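Long-range contacts in Bacint_00347 (PDB 5MUM), which probably cleaves rhamnosidic bonds in glycans, as a glycoside hydrolase built on a beta-propeller: residues Q57-Y62 with Q423-L428; G66-G71 with T85-N90; N96-M101 with L108-D113; F382-W387 with L404-T409. All blocks are in the same frame, centred on the assembly; numbering follows the deposited sequence.

Contact 1: Q57-Y62 with Q423-L428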
# COMPACT_ATOMS: atom_id res chain seq x y z
N GLN A 57 -2.67 18.56 3.11
CA GLN A 57 -2.30 17.30 2.49
C GLN A 57 -0.83 17.35 2.16
O GLN A 57 -0.33 18.39 1.71
CB GLN A 57 -3.16 17.08 1.26
CG GLN A 57 -2.83 15.79 0.50
CD GLN A 57 -3.77 15.67 -0.65
OE1 GLN A 57 -3.70 16.49 -1.60
NE2 GLN A 57 -4.64 14.63 -0.63
N TYR A 58 -0.14 16.24 2.37
CA TYR A 58 1.31 16.11 2.24
C TYR A 58 1.57 15.05 1.19
O TYR A 58 0.82 14.09 1.05
CB TYR A 58 1.91 15.69 3.58
CG TYR A 58 1.85 16.80 4.59
CD1 TYR A 58 0.66 17.11 5.24
CD2 TYR A 58 2.95 17.58 4.82
CE1 TYR A 58 0.60 18.18 6.13
CE2 TYR A 58 2.90 18.65 5.68
CZ TYR A 58 1.73 18.95 6.30
OH TYR A 58 1.75 20.02 7.14
N ILE A 59 2.63 15.27 0.43
CA ILE A 59 3.00 14.38 -0.65
C ILE A 59 4.49 14.17 -0.61
O ILE A 59 5.24 15.00 -0.11
CB ILE A 59 2.56 14.95 -1.99
CG1 ILE A 59 2.56 13.86 -3.06
CG2 ILE A 59 3.39 16.16 -2.40
CD1 ILE A 59 2.02 14.33 -4.39
N SER A 60 4.94 13.05 -1.16
CA SER A 60 6.33 12.82 -1.32
C SER A 60 6.58 12.05 -2.61
O SER A 60 5.75 11.23 -3.03
CB SER A 60 6.90 12.06 -0.11
OG SER A 60 6.23 10.77 0.05
N TYR A 61 7.71 12.32 -3.22
CA TYR A 61 8.10 11.63 -4.46
C TYR A 61 9.56 11.96 -4.75
O TYR A 61 10.13 12.88 -4.16
CB TYR A 61 7.21 12.06 -5.63
CG TYR A 61 7.24 13.53 -5.93
CD1 TYR A 61 6.39 14.40 -5.27
CD2 TYR A 61 8.11 14.05 -6.89
CE1 TYR A 61 6.42 15.77 -5.55
CE2 TYR A 61 8.14 15.41 -7.16
CZ TYR A 61 7.28 16.26 -6.48
OH TYR A 61 7.31 17.62 -6.77
N TYR A 62 10.15 11.19 -5.64
CA TYR A 62 11.47 11.51 -6.15
C TYR A 62 11.35 12.38 -7.37
O TYR A 62 10.55 12.10 -8.24
CB TYR A 62 12.20 10.27 -6.53
CG TYR A 62 12.52 9.36 -5.40
CD1 TYR A 62 13.48 9.70 -4.45
CD2 TYR A 62 11.95 8.09 -5.34
CE1 TYR A 62 13.83 8.82 -3.46
CE2 TYR A 62 12.29 7.21 -4.35
CZ TYR A 62 13.21 7.56 -3.41
OH TYR A 62 13.54 6.67 -2.41
N GLN A 423 8.04 13.43 -15.49
CA GLN A 423 6.66 13.67 -15.83
C GLN A 423 6.01 14.29 -14.63
O GLN A 423 6.40 14.00 -13.49
CB GLN A 423 5.93 12.39 -16.24
CG GLN A 423 6.48 11.73 -17.49
CD GLN A 423 6.33 12.62 -18.73
OE1 GLN A 423 5.26 13.14 -18.97
NE2 GLN A 423 7.40 12.78 -19.50
N PRO A 424 5.04 15.16 -14.87
CA PRO A 424 4.35 15.79 -13.76
C PRO A 424 3.69 14.77 -12.82
O PRO A 424 3.01 13.83 -13.28
CB PRO A 424 3.27 16.61 -14.42
CG PRO A 424 3.69 16.79 -15.85
CD PRO A 424 4.62 15.71 -16.19
N VAL A 425 3.88 14.99 -11.53
CA VAL A 425 3.09 14.35 -10.47
C VAL A 425 1.80 15.13 -10.29
O VAL A 425 1.81 16.36 -10.21
CB VAL A 425 3.90 14.31 -9.16
CG1 VAL A 425 3.07 13.80 -7.98
CG2 VAL A 425 5.13 13.44 -9.35
N TYR A 426 0.69 14.41 -10.22
CA TYR A 426 -0.60 15.01 -9.93
C TYR A 426 -1.22 14.37 -8.72
O TYR A 426 -0.94 13.21 -8.42
CB TYR A 426 -1.57 14.77 -11.08
CG TYR A 426 -1.15 15.31 -12.41
CD1 TYR A 426 -1.41 16.64 -12.76
CD2 TYR A 426 -0.52 14.49 -13.35
CE1 TYR A 426 -1.05 17.14 -14.00
CE2 TYR A 426 -0.14 14.98 -14.58
CZ TYR A 426 -0.41 16.30 -14.90
OH TYR A 426 -0.04 16.75 -16.12
N VAL A 427 -2.07 15.12 -8.05
CA VAL A 427 -3.08 14.51 -7.21
C VAL A 427 -4.35 14.54 -8.02
O VAL A 427 -4.77 15.61 -8.47
CB VAL A 427 -3.28 15.25 -5.88
CG1 VAL A 427 -4.43 14.62 -5.09
CG2 VAL A 427 -1.98 15.22 -5.11
N LEU A 428 -4.94 13.37 -8.23
CA LEU A 428 -6.20 13.23 -8.93
C LEU A 428 -7.27 13.14 -7.85
O LEU A 428 -7.29 12.19 -7.06
CB LEU A 428 -6.18 12.00 -9.84
CG LEU A 428 -7.28 11.93 -10.93
CD1 LEU A 428 -7.03 10.74 -11.83
CD2 LEU A 428 -8.66 11.81 -10.37

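Contact 2: G66-G71 with T85-N90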
# COMPACT_ATOMS: atom_id res chain seq x y z
N GLY A 66 16.31 12.41 -8.75
CA GLY A 66 16.38 11.35 -7.76
C GLY A 66 16.31 11.84 -6.35
O GLY A 66 16.50 11.05 -5.44
N TYR A 67 16.08 13.16 -6.15
CA TYR A 67 15.93 13.68 -4.79
C TYR A 67 14.53 13.46 -4.29
O TYR A 67 13.57 13.66 -5.02
CB TYR A 67 16.23 15.18 -4.68
CG TYR A 67 17.68 15.45 -4.83
CD1 TYR A 67 18.24 15.55 -6.08
CD2 TYR A 67 18.51 15.57 -3.71
CE1 TYR A 67 19.60 15.75 -6.25
CE2 TYR A 67 19.88 15.78 -3.85
CZ TYR A 67 20.41 15.87 -5.13
OH TYR A 67 21.76 16.09 -5.31
N LEU A 68 14.47 13.12 -3.01
CA LEU A 68 13.23 13.08 -2.26
C LEU A 68 12.71 14.48 -2.10
O LEU A 68 13.39 15.32 -1.47
CB LEU A 68 13.47 12.45 -0.89
CG LEU A 68 12.36 12.56 0.16
CD1 LEU A 68 11.14 11.87 -0.36
CD2 LEU A 68 12.85 11.92 1.43
N VAL A 69 11.53 14.71 -2.66
CA VAL A 69 10.80 15.95 -2.53
C VAL A 69 9.62 15.73 -1.60
O VAL A 69 8.94 14.68 -1.67
CB VAL A 69 10.27 16.43 -3.91
CG1 VAL A 69 9.39 17.67 -3.78
CG2 VAL A 69 11.44 16.68 -4.84
N LEU A 70 9.38 16.73 -0.74
CA LEU A 70 8.20 16.79 0.12
C LEU A 70 7.36 17.96 -0.31
O LEU A 70 7.90 19.02 -0.66
CB LEU A 70 8.55 17.02 1.56
CG LEU A 70 9.49 16.01 2.20
CD1 LEU A 70 9.87 16.44 3.58
CD2 LEU A 70 8.79 14.66 2.17
N GLY A 71 6.06 17.78 -0.29
CA GLY A 71 5.14 18.85 -0.58
C GLY A 71 4.00 18.90 0.38
O GLY A 71 3.65 17.92 1.01
N THR A 85 14.51 17.71 -0.48
CA THR A 85 15.26 17.40 0.73
C THR A 85 16.75 17.15 0.40
O THR A 85 17.16 17.21 -0.73
CB THR A 85 14.68 16.18 1.46
OG1 THR A 85 14.99 14.99 0.73
CG2 THR A 85 13.17 16.34 1.67
N GLN A 86 17.51 16.83 1.44
CA GLN A 86 18.90 16.46 1.31
C GLN A 86 19.11 15.05 0.75
O GLN A 86 20.24 14.70 0.43
CB GLN A 86 19.64 16.64 2.64
CG GLN A 86 19.18 15.75 3.79
CD GLN A 86 18.05 16.33 4.63
OE1 GLN A 86 17.03 16.78 4.09
NE2 GLN A 86 18.20 16.22 5.95
N TYR A 87 18.06 14.24 0.65
CA TYR A 87 18.22 12.83 0.34
C TYR A 87 17.92 12.50 -1.11
O TYR A 87 16.95 12.97 -1.67
CB TYR A 87 17.30 12.03 1.23
CG TYR A 87 17.59 12.24 2.67
CD1 TYR A 87 18.77 11.81 3.23
CD2 TYR A 87 16.68 12.90 3.49
CE1 TYR A 87 19.06 12.03 4.56
CE2 TYR A 87 16.93 13.10 4.84
CZ TYR A 87 18.11 12.68 5.37
OH TYR A 87 18.36 12.86 6.71
N LYS A 88 18.75 11.65 -1.68
CA LYS A 88 18.58 11.12 -3.01
C LYS A 88 18.27 9.63 -2.86
O LYS A 88 18.71 9.03 -1.88
CB LYS A 88 19.89 11.30 -3.76
CG LYS A 88 19.79 11.47 -5.25
CD LYS A 88 21.20 11.70 -5.77
CE LYS A 88 21.19 12.07 -7.23
NZ LYS A 88 22.60 12.10 -7.68
N GLY A 89 17.46 9.06 -3.74
CA GLY A 89 17.17 7.64 -3.65
C GLY A 89 17.71 6.95 -4.89
O GLY A 89 17.92 7.60 -5.91
N ASN A 90 17.87 5.63 -4.80
CA ASN A 90 18.23 4.80 -5.93
C ASN A 90 16.98 4.59 -6.81
O ASN A 90 16.39 3.50 -6.87
CB ASN A 90 18.85 3.46 -5.48
CG ASN A 90 19.29 2.60 -6.66
OD1 ASN A 90 19.22 1.37 -6.62
ND2 ASN A 90 19.62 3.26 -7.75

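Contact 3: N96-M101 with L108-D113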
# COMPACT_ATOMS: atom_id res chain seq x y z
N ASN A 96 12.56 0.96 -4.42
CA ASN A 96 13.20 1.88 -3.47
C ASN A 96 12.31 3.08 -3.17
O ASN A 96 12.75 4.23 -3.19
CB ASN A 96 14.56 2.32 -4.02
CG ASN A 96 15.62 1.30 -3.81
OD1 ASN A 96 16.64 1.54 -3.14
ND2 ASN A 96 15.40 0.14 -4.35
N ILE A 97 11.06 2.76 -2.86
CA ILE A 97 10.01 3.73 -2.71
C ILE A 97 10.18 4.59 -1.45
O ILE A 97 10.97 4.28 -0.58
CB ILE A 97 8.61 3.02 -2.68
CG1 ILE A 97 8.48 2.05 -1.50
CG2 ILE A 97 8.37 2.27 -3.98
CD1 ILE A 97 7.84 2.62 -0.27
N ILE A 98 9.39 5.64 -1.40
CA ILE A 98 9.20 6.47 -0.23
C ILE A 98 7.82 6.20 0.37
O ILE A 98 6.82 6.25 -0.35
CB ILE A 98 9.24 7.95 -0.61
CG1 ILE A 98 10.55 8.30 -1.32
CG2 ILE A 98 8.93 8.82 0.60
CD1 ILE A 98 10.33 9.36 -2.39
N SER A 99 7.78 5.97 1.68
CA SER A 99 6.58 5.99 2.48
C SER A 99 6.65 7.09 3.55
O SER A 99 7.68 7.30 4.19
CB SER A 99 6.34 4.64 3.15
OG SER A 99 5.86 3.70 2.17
N MET A 100 5.55 7.81 3.69
CA MET A 100 5.42 8.90 4.63
C MET A 100 4.12 8.77 5.40
O MET A 100 3.14 8.14 4.96
CB MET A 100 5.45 10.25 3.92
CG MET A 100 4.13 10.68 3.34
SD MET A 100 4.14 12.12 2.27
CE MET A 100 5.01 13.27 3.27
N MET A 101 4.15 9.39 6.57
CA MET A 101 2.97 9.51 7.39
C MET A 101 3.20 10.66 8.36
O MET A 101 4.36 11.05 8.65
CB MET A 101 2.74 8.19 8.14
CG MET A 101 1.47 8.09 8.97
SD MET A 101 0.01 8.40 8.00
CE MET A 101 0.13 7.12 6.75
N LEU A 108 6.14 14.78 10.36
CA LEU A 108 6.28 13.85 9.23
C LEU A 108 7.30 12.78 9.57
O LEU A 108 8.36 13.08 10.14
CB LEU A 108 6.76 14.57 7.97
CG LEU A 108 5.78 15.50 7.25
CD1 LEU A 108 5.48 16.74 8.07
CD2 LEU A 108 6.35 15.87 5.90
N HIS A 109 6.98 11.56 9.19
CA HIS A 109 7.87 10.43 9.31
C HIS A 109 8.05 9.91 7.91
O HIS A 109 7.08 9.69 7.20
CB HIS A 109 7.20 9.36 10.16
CG HIS A 109 7.12 9.70 11.60
ND1 HIS A 109 6.28 10.69 12.09
CD2 HIS A 109 7.75 9.18 12.67
CE1 HIS A 109 6.44 10.77 13.40
NE2 HIS A 109 7.31 9.86 13.79
N LEU A 110 9.29 9.70 7.53
CA LEU A 110 9.65 9.36 6.16
C LEU A 110 10.55 8.18 6.22
O LEU A 110 11.46 8.16 7.03
CB LEU A 110 10.45 10.49 5.51
CG LEU A 110 9.74 11.54 4.69
CD1 LEU A 110 9.09 10.90 3.49
CD2 LEU A 110 8.74 12.34 5.54
N SER A 111 10.31 7.21 5.34
CA SER A 111 11.19 6.10 5.20
C SER A 111 11.31 5.77 3.72
O SER A 111 10.32 5.78 2.97
CB SER A 111 10.70 4.91 6.00
OG SER A 111 11.69 3.92 6.09
N PHE A 112 12.52 5.54 3.26
CA PHE A 112 12.73 5.56 1.83
C PHE A 112 13.96 4.81 1.40
O PHE A 112 14.87 4.55 2.19
CB PHE A 112 12.82 7.01 1.33
CG PHE A 112 13.77 7.84 2.14
CD1 PHE A 112 13.35 8.47 3.29
CD2 PHE A 112 15.11 7.94 1.77
CE1 PHE A 112 14.25 9.19 4.07
CE2 PHE A 112 16.00 8.67 2.53
CZ PHE A 112 15.56 9.32 3.69
N ASP A 113 13.95 4.46 0.13
CA ASP A 113 15.15 4.07 -0.61
C ASP A 113 15.77 2.74 -0.13
O ASP A 113 16.99 2.65 0.11
CB ASP A 113 16.20 5.21 -0.59
CG ASP A 113 17.37 4.93 -1.53
OD1 ASP A 113 17.17 4.23 -2.56
OD2 ASP A 113 18.48 5.42 -1.24

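Contact 4: F382-W387 with L404-T409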
# COMPACT_ATOMS: atom_id res chain seq x y z
N PHE A 382 -5.28 9.99 -20.52
CA PHE A 382 -3.93 9.72 -20.99
C PHE A 382 -3.39 8.50 -20.25
O PHE A 382 -3.81 8.19 -19.14
CB PHE A 382 -3.00 10.93 -20.77
CG PHE A 382 -2.90 11.39 -19.34
CD1 PHE A 382 -3.87 12.24 -18.80
CD2 PHE A 382 -1.83 11.01 -18.55
CE1 PHE A 382 -3.79 12.68 -17.48
CE2 PHE A 382 -1.73 11.46 -17.23
CZ PHE A 382 -2.72 12.28 -16.70
N ALA A 383 -2.45 7.83 -20.91
CA ALA A 383 -1.78 6.68 -20.36
C ALA A 383 -0.81 7.08 -19.26
O ALA A 383 -0.10 8.09 -19.35
CB ALA A 383 -1.04 5.94 -21.46
N VAL A 384 -0.81 6.28 -18.20
CA VAL A 384 0.14 6.40 -17.13
C VAL A 384 1.06 5.20 -17.04
O VAL A 384 1.90 5.13 -16.16
CB VAL A 384 -0.54 6.69 -15.79
CG1 VAL A 384 -1.10 8.10 -15.80
CG2 VAL A 384 -1.61 5.65 -15.46
N ASP A 385 0.93 4.30 -18.02
CA ASP A 385 1.81 3.16 -18.24
C ASP A 385 2.13 2.32 -17.03
O ASP A 385 1.30 1.54 -16.66
CB ASP A 385 3.07 3.57 -19.00
CG ASP A 385 2.77 3.91 -20.48
OD1 ASP A 385 1.65 3.66 -20.92
OD2 ASP A 385 3.67 4.42 -21.15
N ALA A 386 3.31 2.45 -16.42
CA ALA A 386 3.70 1.57 -15.30
C ALA A 386 3.11 1.95 -13.94
O ALA A 386 3.31 1.23 -12.93
CB ALA A 386 5.21 1.49 -15.21
N TRP A 387 2.39 3.07 -13.91
CA TRP A 387 1.71 3.56 -12.71
C TRP A 387 0.86 2.49 -12.03
O TRP A 387 0.16 1.72 -12.69
CB TRP A 387 0.84 4.76 -13.07
CG TRP A 387 -0.07 5.30 -11.97
CD1 TRP A 387 0.22 6.26 -11.08
CD2 TRP A 387 -1.42 4.90 -11.70
NE1 TRP A 387 -0.82 6.46 -10.23
CE2 TRP A 387 -1.86 5.67 -10.61
CE3 TRP A 387 -2.30 3.97 -12.27
CZ2 TRP A 387 -3.12 5.56 -10.09
CZ3 TRP A 387 -3.58 3.84 -11.71
CH2 TRP A 387 -3.96 4.63 -10.63
N LEU A 404 -5.79 10.38 -5.44
CA LEU A 404 -4.78 9.44 -5.93
C LEU A 404 -3.52 10.17 -6.30
O LEU A 404 -3.56 11.24 -6.93
CB LEU A 404 -5.28 8.76 -7.21
CG LEU A 404 -6.53 7.91 -7.05
CD1 LEU A 404 -7.14 7.54 -8.39
CD2 LEU A 404 -6.16 6.66 -6.28
N PHE A 405 -2.40 9.53 -6.01
CA PHE A 405 -1.13 9.92 -6.56
C PHE A 405 -1.04 9.42 -7.98
O PHE A 405 -1.09 8.22 -8.20
CB PHE A 405 -0.02 9.34 -5.70
CG PHE A 405 1.36 9.81 -6.07
CD1 PHE A 405 1.97 9.41 -7.25
CD2 PHE A 405 2.06 10.67 -5.22
CE1 PHE A 405 3.22 9.86 -7.58
CE2 PHE A 405 3.35 11.08 -5.53
CZ PHE A 405 3.93 10.68 -6.71
N VAL A 406 -0.92 10.35 -8.94
CA VAL A 406 -0.94 10.02 -10.35
C VAL A 406 0.27 10.62 -11.03
O VAL A 406 0.54 11.80 -10.90
CB VAL A 406 -2.26 10.48 -11.02
CG1 VAL A 406 -2.22 10.27 -12.50
CG2 VAL A 406 -3.44 9.68 -10.47
N GLN A 407 0.99 9.78 -11.75
CA GLN A 407 2.15 10.20 -12.50
C GLN A 407 2.35 9.15 -13.58
O GLN A 407 2.28 7.95 -13.30
CB GLN A 407 3.39 10.28 -11.61
CG GLN A 407 4.62 10.82 -12.33
CD GLN A 407 5.92 10.58 -11.63
OE1 GLN A 407 6.02 9.86 -10.62
NE2 GLN A 407 6.96 11.21 -12.15
N HIS A 408 2.62 9.61 -14.80
CA HIS A 408 2.98 8.72 -15.89
C HIS A 408 4.42 8.27 -15.68
O HIS A 408 5.32 9.09 -15.65
CB HIS A 408 2.84 9.49 -17.20
CG HIS A 408 3.12 8.68 -18.43
ND1 HIS A 408 3.58 7.38 -18.39
CD2 HIS A 408 3.03 9.00 -19.73
CE1 HIS A 408 3.73 6.94 -19.62
NE2 HIS A 408 3.41 7.91 -20.45
N THR A 409 4.63 6.97 -15.47
CA THR A 409 5.94 6.39 -15.29
C THR A 409 6.06 5.21 -16.25
O THR A 409 5.05 4.68 -16.74
CB THR A 409 6.16 5.93 -13.83
OG1 THR A 409 5.24 4.90 -13.50
CG2 THR A 409 5.95 7.08 -12.85

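Contact 1: Q57-Y62 with Q423-L428
Strands 57-62 and 423-428 run nearly antiparallel, 154° apart, with axes 9.7 Å from each other and no backbone bond between them; Ile59 lies nearest Val427 and Tyr61 nearest Val425. This is face-to-face packing of two adjacent blades of the beta-propeller. Strand 423-428 belongs to the sheet in which the C-terminal strands take up the N-terminal strand 27-34, the closure common in propellers. Strand 57-62 belongs to the next blade. Gln57, Ile59 and Tyr61 point at the closing blade, and Val425 and Val427 point back. Ile59 is stretched out, with CG1 anti to the backbone N (chi1 -163°). This sends Ile59 CD1 tip to tip against Val425 CG1 at 3.8 Å. Ile59 CD1 also lies 4.2 Å from Val427 CG2, the two side chains sliding past each other. Gln57 extends its chain and brings OE1 to the Val427 methyls, but its amide is held by others. Its OE1 accepts from Arg73, and its NE2 bonds to Asp392 and His403. At the other end Val425 CG2 sits over one face of the Tyr61 ring in a CH-pi contact, 4.1 Å from the ring centroid and closest to Tyr61 CD2, at 3.9 Å.

Contact 2: G66-G71 with T85-N90
Thr85 holds OG1 between its own backbone N and carbonyl carbon (chi1 73°), which aims the hydroxyl at Leu68 O and turns the CG2 methyl to Leu70. Lys88 is extended, with CG roughly opposite its backbone N (chi1 -151°), and its chain passes over the Tyr67 ring. Strand 67-71 of a propeller blade meets the chain as it leaves that sheet at Gln86. A single antiparallel bridge joins Tyr67 and Lys88, a non-hydrogen-bonded pair. Leu68 O takes two donors from one residue, Thr85 N at 2.8 Å and Thr85 OG1 at 2.7 Å. Thr85 OG1 also accepts from Tyr87 N at 3.2 Å. That bond makes an ST turn where the chain rounds a corner at Gln86. Thr85 CG2 packs on Leu70 CG at 3.7 Å. A valine in place of Thr85 would probably leave Tyr87 N without its acceptor and let the corner shift. Leu68 N bonds to Tyr87 O, and Gly89 N to Gly66 O at 2.8 Å. Gly66 has a positive phi. Lys88 CG stands almost straight above the Tyr67 ring centre, 4.3 Å away, in a CH-pi contact. The threonine hydroxyl thus works as donor and acceptor at once, which ties the turn to the neighbouring strand, while the lysine contributes its aliphatic carbons to the tyrosine face.

Contact 3: N96-M101 with L108-D113
Leu110 CD1 fills the middle of one face of this hairpin, 3.6 Å from Ile98 CG2 and 3.7 Å from Met100 CB. Ile98 uses both its branches. With CG2 anti to its backbone N, it gives that methyl to Leu110, and Ile98 CG1 meets Phe112 CB at 3.7 Å. Met100 is bent at its last torsion (chi3 -51°). Its CE methyl ends beside Leu108 CD2, and the two side chains point the same way. Beneath this apolar layer the strands form a regular antiparallel ladder, 168° apart. Ser99 and Ser111 are a hydrogen-bonded pair with two bonds of 2.9 Å, Ser99 N to Ser111 O and Ser111 N to Ser99 O. Met101 and His109 pair in the same way. The opposite face carries Ser99, Ser111, Met101 and His109. Past the strand end, Asp113 N donates to Ile97 O at 3.1 Å, from above the carbonyl plane. Beyond it Asn96 lies across Asp113, their amide and carboxylate planes well turned from each other, and Asn96 CB is 3.5 Å from Asp113 OD1. Asp113 OD1 accepts from Asn90 N. An alanine at Asn96 would remove the amide that lies across Asp113 and is likely to leave that side of the carboxylate uncovered, with Asn90 N still holding OD1. The hairpin forms the first two strands of a propeller blade, with strand 121-123 next to 108-112. Its Ile98 face packs on strands 56-62 and 67-74, and its Ser111 face packs on strand 146-153.

Contact 4: F382-W387 with L404-T409
Trp387 starts against Gln407, its CB 3.5 Å from Gln407 O, and CG is only slightly farther from the same oxygen. CG stands anti to the backbone N (chi1 173°), which brings the indole to the backbone of Phe405 to Gln407. CD1 also meets Gln407 O. Trp387 NE1 then donates to Phe405 O at 2.7 Å, a nearly straight bond of 171°. The oxygen lies in the indole plane and offers a lone pair, which helps to hold the ring's rotation. Farther round the ring, Trp387 CZ2 touches Val406 CG2 at 4.1 Å. Trp387 closes a type II' beta turn that starts at Val384. Ala386 N, inside the turn, donates to Thr409 O at 2.8 Å. Thr409 N gives a weak bond to Val384 O. Next to Thr409, the His408 imidazole lies against the loop. Ala383 O sits over one face of its imidazole, 3.3 Å from His408 CD2. Asp385 OD2 comes to the ring edge near CE1, with the carboxylate plane at 90° to the ring. Val384 CG1 adds an apolar touch on Val406 CG1. Strand 403-407 is the inner edge strand of the closing blade, with 423-429 next to it on the outer side. Phe405 reaches across to Ile59 and Tyr61 of strand 56-62. On the other side Trp387 and Leu404 pack on Ile351 of strand 347-352, in the preceding blade, and Trp387 O is bonded by Arg353. Helix 393-399 lies between the two segments in the chain.

Overall arrangement
The contacts run from the closing blade into the two that follow. Contacts 1 and 4 have centres 11 Å apart and share the closing sheet, where Tyr426 N reaches Val406 O at 2.7 Å. Contacts 1 and 2 meet in the next blade, where strands 56-62 and 67-74 are neighbours and Val69 N lies 2.7 Å from Tyr61 O. Contact 3 belongs to the blade after that. It joins contact 1 through Tyr62 OH and Asn96 O, and contact 2 through Leu68 and Ile98. Contact 4 stands apart from contacts 2 and 3, with nearest atoms about 8 Å away. A bound 1,2-ethanediol, probably from crystallisation, lies about 3 Å from the Phe405 side chain.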